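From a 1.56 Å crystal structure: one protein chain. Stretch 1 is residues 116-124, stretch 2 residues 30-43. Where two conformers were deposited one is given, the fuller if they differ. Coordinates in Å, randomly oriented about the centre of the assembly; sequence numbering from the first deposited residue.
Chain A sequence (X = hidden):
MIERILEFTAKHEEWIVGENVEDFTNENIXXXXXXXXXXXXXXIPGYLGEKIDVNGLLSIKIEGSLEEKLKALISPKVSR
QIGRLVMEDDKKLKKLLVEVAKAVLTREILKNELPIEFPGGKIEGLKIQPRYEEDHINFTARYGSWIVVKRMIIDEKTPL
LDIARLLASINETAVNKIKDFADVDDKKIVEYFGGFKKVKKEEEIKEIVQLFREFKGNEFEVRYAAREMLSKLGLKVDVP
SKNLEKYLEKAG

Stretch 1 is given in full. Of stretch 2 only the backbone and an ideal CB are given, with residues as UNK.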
ATOM      1  N   ILE A 116      -4.605   2.583   8.595  1.00 13.22           N
ATOM      2  CA  ILE A 116      -3.690   2.189   7.529  1.00 13.18           C
ATOM      3  C   ILE A 116      -4.384   2.324   6.174  1.00 13.08           C
ATOM      4  O   ILE A 116      -3.897   3.020   5.276  1.00 12.73           O
ATOM      5  CB  ILE A 116      -3.199   0.728   7.737  1.00 13.10           C
ATOM      6  CG1 ILE A 116      -2.441   0.571   9.071  1.00 13.69           C
ATOM      7  CG2 ILE A 116      -2.363   0.256   6.547  1.00 13.61           C
ATOM      8  CD1 ILE A 116      -1.304   1.581   9.297  1.00 15.03           C
ATOM      9  N   GLU A 117      -5.522   1.651   6.032  1.00 12.93           N
ATOM     10  CA  GLU A 117      -6.380   1.863   4.879  1.00 12.94           C
ATOM     11  C   GLU A 117      -6.955   3.271   4.945  1.00 12.32           C
ATOM     12  O   GLU A 117      -7.183   3.813   6.027  1.00 12.57           O
ATOM     13  CB  GLU A 117      -7.505   0.827   4.837  1.00 13.41           C
ATOM     14  CG  GLU A 117      -6.998  -0.591   4.581  1.00 16.07           C
ATOM     15  CD  GLU A 117      -8.114  -1.606   4.410  1.00 19.67           C
ATOM     16  OE1 GLU A 117      -8.989  -1.708   5.300  1.00 21.67           O
ATOM     17  OE2 GLU A 117      -8.111  -2.317   3.386  1.00 21.71           O
ATOM     18  N   PHE A 118      -7.160   3.863   3.780  1.00 11.89           N
ATOM     19  CA  PHE A 118      -7.840   5.144   3.677  1.00 11.66           C
ATOM     20  C   PHE A 118      -9.347   4.966   3.826  1.00 11.85           C
ATOM     21  O   PHE A 118      -9.842   3.845   3.753  1.00 11.64           O
ATOM     22  CB  PHE A 118      -7.481   5.805   2.346  1.00 11.79           C
ATOM     23  CG  PHE A 118      -6.076   6.314   2.300  1.00 12.12           C
ATOM     24  CD1 PHE A 118      -5.794   7.635   2.636  1.00 13.00           C
ATOM     25  CD2 PHE A 118      -5.024   5.470   1.945  1.00 13.11           C
ATOM     26  CE1 PHE A 118      -4.481   8.117   2.613  1.00 13.78           C
ATOM     27  CE2 PHE A 118      -3.712   5.948   1.920  1.00 14.20           C
ATOM     28  CZ  PHE A 118      -3.447   7.267   2.256  1.00 14.19           C
ATOM     29  N   PRO A 119     -10.081   6.068   4.058  1.00 12.22           N
ATOM     30  CA  PRO A 119     -11.531   5.965   4.202  1.00 12.42           C
ATOM     31  C   PRO A 119     -12.188   5.351   2.973  1.00 12.59           C
ATOM     32  O   PRO A 119     -11.662   5.464   1.865  1.00 13.04           O
ATOM     33  CB  PRO A 119     -11.968   7.427   4.333  1.00 12.61           C
ATOM     34  CG  PRO A 119     -10.785   8.113   4.892  1.00 12.56           C
ATOM     35  CD  PRO A 119      -9.620   7.457   4.227  1.00 12.55           C
ATOM     36  N   GLY A 120     -13.309   4.670   3.180  1.00 12.72           N
ATOM     37  CA  GLY A 120     -14.191   4.308   2.066  1.00 12.78           C
ATOM     38  C   GLY A 120     -14.203   2.860   1.625  1.00 12.58           C
ATOM     39  O   GLY A 120     -14.999   2.488   0.759  1.00 13.27           O
ATOM     40  N   GLY A 121     -13.337   2.039   2.208  1.00 12.44           N
ATOM     41  CA  GLY A 121     -13.294   0.620   1.870  1.00 12.03           C
ATOM     42  C   GLY A 121     -12.816   0.347   0.458  1.00 11.82           C
ATOM     43  O   GLY A 121     -12.054   1.135  -0.114  1.00 11.79           O
ATOM     44  N   LYS A 122     -13.282  -0.759  -0.113  1.00 12.21           N
ATOM     45  CA  LYS A 122     -12.771  -1.233  -1.392  1.00 12.34           C
ATOM     46  C   LYS A 122     -13.812  -1.182  -2.501  1.00 12.42           C
ATOM     47  O   LYS A 122     -15.020  -1.155  -2.245  1.00 12.23           O
ATOM     48  CB  LYS A 122     -12.223  -2.660  -1.249  1.00 12.64           C
ATOM     49  CG  LYS A 122     -11.098  -2.779  -0.224  1.00 14.17           C
ATOM     50  CD  LYS A 122     -10.611  -4.219  -0.077  1.00 17.13           C
ATOM     51  CE  LYS A 122     -11.654  -5.133   0.565  1.00 19.39           C
ATOM     52  NZ  LYS A 122     -11.821  -4.899   2.027  1.00 21.54           N
ATOM     53  N   ILE A 123     -13.320  -1.164  -3.735  1.00 12.56           N
ATOM     54  CA  ILE A 123     -14.157  -1.224  -4.923  1.00 13.00           C
ATOM     55  C   ILE A 123     -14.543  -2.682  -5.163  1.00 13.99           C
ATOM     56  O   ILE A 123     -13.689  -3.519  -5.450  1.00 14.32           O
ATOM     57  CB  ILE A 123     -13.424  -0.639  -6.151  1.00 12.70           C
ATOM     58  CG1 ILE A 123     -12.920   0.779  -5.854  1.00 12.79           C
ATOM     59  CG2 ILE A 123     -14.345  -0.652  -7.375  1.00 12.47           C
ATOM     60  CD1 ILE A 123     -11.924   1.317  -6.864  1.00 13.66           C
ATOM     61  N   GLU A 124     -15.836  -2.976  -5.042  1.00 14.92           N
ATOM     62  CA  GLU A 124     -16.328  -4.356  -5.116  1.00 16.36           C
ATOM     63  C   GLU A 124     -17.214  -4.620  -6.326  1.00 16.80           C
ATOM     64  O   GLU A 124     -17.461  -5.776  -6.681  1.00 17.52           O
ATOM     65  CB  GLU A 124     -17.085  -4.723  -3.833  1.00 16.48           C
ATOM     66  CG  GLU A 124     -16.246  -4.667  -2.560  1.00 18.52           C
ATOM     67  CD  GLU A 124     -15.278  -5.836  -2.418  1.00 21.04           C
ATOM     68  OE1 GLU A 124     -15.332  -6.784  -3.231  1.00 22.74           O
ATOM     69  OE2 GLU A 124     -14.457  -5.804  -1.477  1.00 22.99           O
ATOM     70  N   UNK A  30     -10.476  12.483  -3.745  1.00 11.23           N
ATOM     71  CA  UNK A  30      -9.771  11.869  -2.620  1.00 11.11           C
ATOM     72  C   UNK A  30     -10.396  10.532  -2.216  1.00 11.04           C
ATOM     73  O   UNK A  30      -9.674   9.587  -1.899  1.00 10.88           O
ATOM     74  CB  UNK A  30      -9.765  12.822  -1.423  1.00 11.11           C
ATOM     75  N   UNK A  31     -11.724  10.453  -2.244  0.50 11.01           N
ATOM     76  CA  UNK A  31     -12.417   9.212  -1.906  0.50 10.91           C
ATOM     77  C   UNK A  31     -12.190   8.123  -2.955  0.50 10.75           C
ATOM     78  O   UNK A  31     -12.040   6.950  -2.610  0.50 10.85           O
ATOM     79  CB  UNK A  31     -13.916   9.476  -1.750  0.50 10.91           C
ATOM     80  N   UNK A  32     -12.152   8.519  -4.226  1.00 10.52           N
ATOM     81  CA  UNK A  32     -11.824   7.601  -5.318  1.00 10.12           C
ATOM     82  C   UNK A  32     -10.412   7.036  -5.148  1.00  9.66           C
ATOM     83  O   UNK A  32     -10.215   5.814  -5.204  1.00  9.56           O
ATOM     84  CB  UNK A  32     -11.950   8.311  -6.668  1.00 10.12           C
ATOM     85  N   UNK A  33      -9.441   7.917  -4.915  1.00  9.52           N
ATOM     86  CA  UNK A  33      -8.056   7.479  -4.766  1.00  9.57           C
ATOM     87  C   UNK A  33      -7.862   6.615  -3.523  1.00  9.41           C
ATOM     88  O   UNK A  33      -7.066   5.674  -3.535  1.00  9.48           O
ATOM     89  CB  UNK A  33      -7.126   8.692  -4.705  1.00  9.57           C
ATOM     90  N   UNK A  34      -8.604   6.944  -2.465  1.00  9.49           N
ATOM     91  CA  UNK A  34      -8.622   6.164  -1.229  1.00  9.46           C
ATOM     92  C   UNK A  34      -9.087   4.741  -1.508  1.00  9.36           C
ATOM     93  O   UNK A  34      -8.438   3.774  -1.109  1.00  9.71           O
ATOM     94  CB  UNK A  34      -9.527   6.824  -0.186  1.00  9.46           C
ATOM     95  N   UNK A  35     -10.210   4.625  -2.209  1.00  9.16           N
ATOM     96  CA  UNK A  35     -10.758   3.325  -2.576  1.00  9.49           C
ATOM     97  C   UNK A  35      -9.844   2.544  -3.525  1.00  9.31           C
ATOM     98  O   UNK A  35      -9.672   1.333  -3.366  1.00  9.68           O
ATOM     99  CB  UNK A  35     -12.133   3.510  -3.221  1.00  9.49           C
ATOM    100  N   UNK A  36      -9.221   3.235  -4.479  1.00  9.16           N
ATOM    101  CA  UNK A  36      -8.245   2.587  -5.352  1.00  9.12           C
ATOM    102  C   UNK A  36      -7.076   2.029  -4.535  1.00  9.44           C
ATOM    103  O   UNK A  36      -6.699   0.867  -4.705  1.00  9.69           O
ATOM    104  CB  UNK A  36      -7.734   3.572  -6.405  1.00  9.12           C
ATOM    105  N   UNK A  37      -6.526   2.851  -3.643  1.00  9.27           N
ATOM    106  CA  UNK A  37      -5.425   2.424  -2.775  1.00  9.35           C
ATOM    107  C   UNK A  37      -5.807   1.181  -1.970  1.00  9.22           C
ATOM    108  O   UNK A  37      -5.067   0.196  -1.948  1.00  9.42           O
ATOM    109  CB  UNK A  37      -5.023   3.558  -1.829  1.00  9.35           C
ATOM    110  N   UNK A  38      -6.970   1.215  -1.325  1.00  9.57           N
ATOM    111  CA  UNK A  38      -7.426   0.079  -0.521  1.00 10.01           C
ATOM    112  C   UNK A  38      -7.589  -1.183  -1.369  1.00 10.43           C
ATOM    113  O   UNK A  38      -7.203  -2.282  -0.953  1.00 11.05           O
ATOM    114  CB  UNK A  38      -8.750   0.418   0.167  1.00 10.01           C
ATOM    115  N   UNK A  39      -8.134  -1.002  -2.567  1.00 10.36           N
ATOM    116  CA  UNK A  39      -8.430  -2.107  -3.482  1.00 10.59           C
ATOM    117  C   UNK A  39      -7.163  -2.762  -4.015  1.00 10.49           C
ATOM    118  O   UNK A  39      -7.002  -3.979  -3.910  1.00 10.88           O
ATOM    119  CB  UNK A  39      -9.283  -1.610  -4.651  1.00 10.59           C
ATOM    120  N   UNK A  40      -6.263  -1.965  -4.585  1.00 10.35           N
ATOM    121  CA  UNK A  40      -5.056  -2.544  -5.172  1.00 10.35           C
ATOM    122  C   UNK A  40      -4.142  -3.145  -4.107  1.00 10.44           C
ATOM    123  O   UNK A  40      -3.522  -4.187  -4.333  1.00 10.57           O
ATOM    124  CB  UNK A  40      -4.297  -1.482  -5.970  1.00 10.35           C
ATOM    125  N   UNK A  41      -4.084  -2.513  -2.937  1.00 10.60           N
ATOM    126  CA  UNK A  41      -3.249  -3.024  -1.847  1.00 11.17           C
ATOM    127  C   UNK A  41      -3.735  -4.388  -1.371  1.00 11.60           C
ATOM    128  O   UNK A  41      -2.927  -5.256  -1.048  1.00 12.04           O
ATOM    129  CB  UNK A  41      -3.237  -2.037  -0.678  1.00 11.17           C
ATOM    130  N   UNK A  42      -5.052  -4.574  -1.355  1.00 11.92           N
ATOM    131  CA  UNK A  42      -5.648  -5.839  -0.920  1.00 12.83           C
ATOM    132  C   UNK A  42      -5.354  -6.985  -1.890  1.00 12.78           C
ATOM    133  O   UNK A  42      -5.331  -8.151  -1.492  1.00 13.18           O
ATOM    134  CB  UNK A  42      -7.161  -5.675  -0.762  1.00 12.83           C
ATOM    135  N   UNK A  43      -5.118  -6.641  -3.154  1.00 12.80           N
ATOM    136  CA  UNK A  43      -4.905  -7.637  -4.209  1.00 13.22           C
ATOM    137  C   UNK A  43      -3.446  -7.982  -4.485  1.00 13.30           C
ATOM    138  O   UNK A  43      -3.163  -9.025  -5.073  1.00 13.53           O
ATOM    139  CB  UNK A  43      -5.542  -7.137  -5.507  1.00 13.22           C
TER

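Residues 30-43 form a continuous helix, and the loop 116-124 lies along one side of it, presenting mostly backbone carbonyls and amides. Position 30 is out of reach of the loop; it is Ala30.

At position 31 CA-to-CB points sideways, and a long side chain such as methionine, leucine or an aromatic could reach Pro119 and Gly120. Met31 does so, with SD 4.1 Å from Pro119 CB and CE 3.8 Å from Gly120 CA. A CB on Gly120 would clash with this methyl.

Positions 32 and 33 have no loop atom near their CB, so many residues would fit; they are Phe32 and Leu33.

Position 34 points toward the loop, its CA 5.1 Å from Phe118 CA. Its ideal CB is already 3.3 Å from Pro119 O and 3.4 Å from Phe118 CB, which favours glycine, alanine or serine. Ser34 turns its hydroxyl back along the helix, OG donating to Ala30 O (2.8 Å).

From position 35 CB points sideways, close to Ile123 CG1, while the carbonyls of Gly120, Gly121 and Lys122 lie beyond. An aliphatic residue could cover the isoleucine; a long donor, lysine or arginine, could also reach the carbonyls. Arg35 does both: NH1 donates to Gly120 O (2.8 Å), and one guanidinium face covers the backbone at Lys122 and Ile123.

Position 36 points away, though Ile123 CD1 is 4.8 Å from its ideal CB, so a small aliphatic suits. Val36 places CG2 4.0 Å from Ile123 CD1.

Position 37 points toward the Phe118 ring, with room for a small residue, polar or not. In Ser37, OG lies 3.8 Å from Phe118 CD2 and is hydrogen-bonded elsewhere in the structure.

Position 38 points toward the loop, facing Phe118 N and the carbonyls of Phe118 and Gly121. A short side chain with both donor and acceptor is wanted, which makes asparagine the strongest candidate. Asn38 accepts from Phe118 N through OD1 (2.9 Å), while ND2 donates to Phe118 O (2.8 Å) and Gly121 O (3.0 Å). A water links Asn38 O to Glu117 OE2.

Position 39 faces Ile123 N, 4.2 Å from its ideal CB, calling for a short acceptor such as serine, threonine or aspartate. Thr39 OG1 accepts from Ile123 N (2.8 Å, nearly linear) and donates to Arg35 O (2.6 Å).

Position 42 points toward Lys122 CD, 3.8 Å from its ideal CB; small or polar residues fit. Ser42 OG sits 3.7 Å from that CD and donates to Thr39 O (2.7 Å).

Positions 40, 41 and 43, unconstrained by the loop, are Val40, Ser41 and Lys43.

Stretch 2 30-43: AMFLSRVSNTVSSK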
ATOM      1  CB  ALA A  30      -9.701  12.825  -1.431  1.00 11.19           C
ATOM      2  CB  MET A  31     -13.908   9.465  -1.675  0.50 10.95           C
ATOM      3  CG  MET A  31     -14.194  10.217  -0.383  0.50 11.32           C
ATOM      4  SD  MET A  31     -13.524   9.381   1.069  0.50 12.08           S
ATOM      5  CE  MET A  31     -14.564   7.922   1.113  0.50 12.70           C
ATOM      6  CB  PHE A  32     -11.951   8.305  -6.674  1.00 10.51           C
ATOM      7  CG  PHE A  32     -11.365   7.522  -7.825  1.00 11.06           C
ATOM      8  CD1 PHE A  32     -12.085   6.494  -8.426  1.00 12.37           C
ATOM      9  CD2 PHE A  32     -10.087   7.809  -8.299  1.00 11.58           C
ATOM     10  CE1 PHE A  32     -11.539   5.770  -9.494  1.00 12.56           C
ATOM     11  CE2 PHE A  32      -9.536   7.085  -9.362  1.00 12.45           C
ATOM     12  CZ  PHE A  32     -10.264   6.071  -9.961  1.00 12.52           C
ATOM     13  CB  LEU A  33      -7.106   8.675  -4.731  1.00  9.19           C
ATOM     14  CG  LEU A  33      -6.973   9.504  -6.013  1.00 10.14           C
ATOM     15  CD1 LEU A  33      -6.166  10.759  -5.713  1.00  9.97           C
ATOM     16  CD2 LEU A  33      -6.352   8.691  -7.143  1.00 12.00           C
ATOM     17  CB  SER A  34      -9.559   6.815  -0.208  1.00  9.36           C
ATOM     18  OG  SER A  34      -9.012   8.020   0.293  1.00 10.20           O
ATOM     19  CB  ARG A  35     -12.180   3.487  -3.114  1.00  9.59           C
ATOM     20  CG  ARG A  35     -13.162   3.822  -1.990  1.00  9.84           C
ATOM     21  CD  ARG A  35     -14.518   4.300  -2.502  1.00 10.21           C
ATOM     22  NE  ARG A  35     -15.167   3.376  -3.436  1.00 10.36           N
ATOM     23  CZ  ARG A  35     -15.770   2.239  -3.090  1.00 10.18           C
ATOM     24  NH1 ARG A  35     -15.811   1.850  -1.821  1.00 10.33           N
ATOM     25  NH2 ARG A  35     -16.344   1.490  -4.021  1.00 12.16           N
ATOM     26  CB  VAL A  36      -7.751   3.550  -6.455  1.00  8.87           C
ATOM     27  CG1 VAL A  36      -6.534   2.986  -7.171  1.00  8.77           C
ATOM     28  CG2 VAL A  36      -8.871   3.831  -7.454  1.00 10.39           C
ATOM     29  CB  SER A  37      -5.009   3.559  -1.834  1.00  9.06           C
ATOM     30  OG  SER A  37      -4.118   3.091  -0.833  1.00  9.92           O
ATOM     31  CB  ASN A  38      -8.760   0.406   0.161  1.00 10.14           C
ATOM     32  CG  ASN A  38      -8.649   1.533   1.179  1.00 10.07           C
ATOM     33  OD1 ASN A  38      -7.562   1.861   1.663  1.00 10.84           O
ATOM     34  ND2 ASN A  38      -9.788   2.135   1.509  1.00 11.22           N
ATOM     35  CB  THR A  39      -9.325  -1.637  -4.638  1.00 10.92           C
ATOM     36  OG1 THR A  39     -10.506  -1.037  -4.092  1.00 11.33           O
ATOM     37  CG2 THR A  39      -9.736  -2.812  -5.534  1.00 11.63           C
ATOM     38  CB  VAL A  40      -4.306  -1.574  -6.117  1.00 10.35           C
ATOM     39  CG1 VAL A  40      -5.233  -1.101  -7.229  1.00 11.01           C
ATOM     40  CG2 VAL A  40      -3.713  -0.383  -5.364  1.00  9.67           C
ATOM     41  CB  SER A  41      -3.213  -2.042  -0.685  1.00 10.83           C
ATOM     42  OG  SER A  41      -2.544  -0.850  -1.055  1.00 12.00           O
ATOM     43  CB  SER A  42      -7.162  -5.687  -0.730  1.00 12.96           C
ATOM     44  OG  SER A  42      -7.856  -5.699  -1.964  1.00 16.24           O
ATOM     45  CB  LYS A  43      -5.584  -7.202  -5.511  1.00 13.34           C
ATOM     46  CG  LYS A  43      -7.106  -7.218  -5.463  1.00 14.08           C
ATOM     47  CD  LYS A  43      -7.665  -8.633  -5.362  1.00 17.37           C
ATOM     48  CE  LYS A  43      -9.181  -8.616  -5.393  1.00 18.74           C
ATOM     49  NZ  LYS A  43      -9.745  -9.985  -5.234  1.00 21.80           N
TER
HETATM   50  O   HOH W   1      -5.965  -2.613   1.646  1.00 17.00           O
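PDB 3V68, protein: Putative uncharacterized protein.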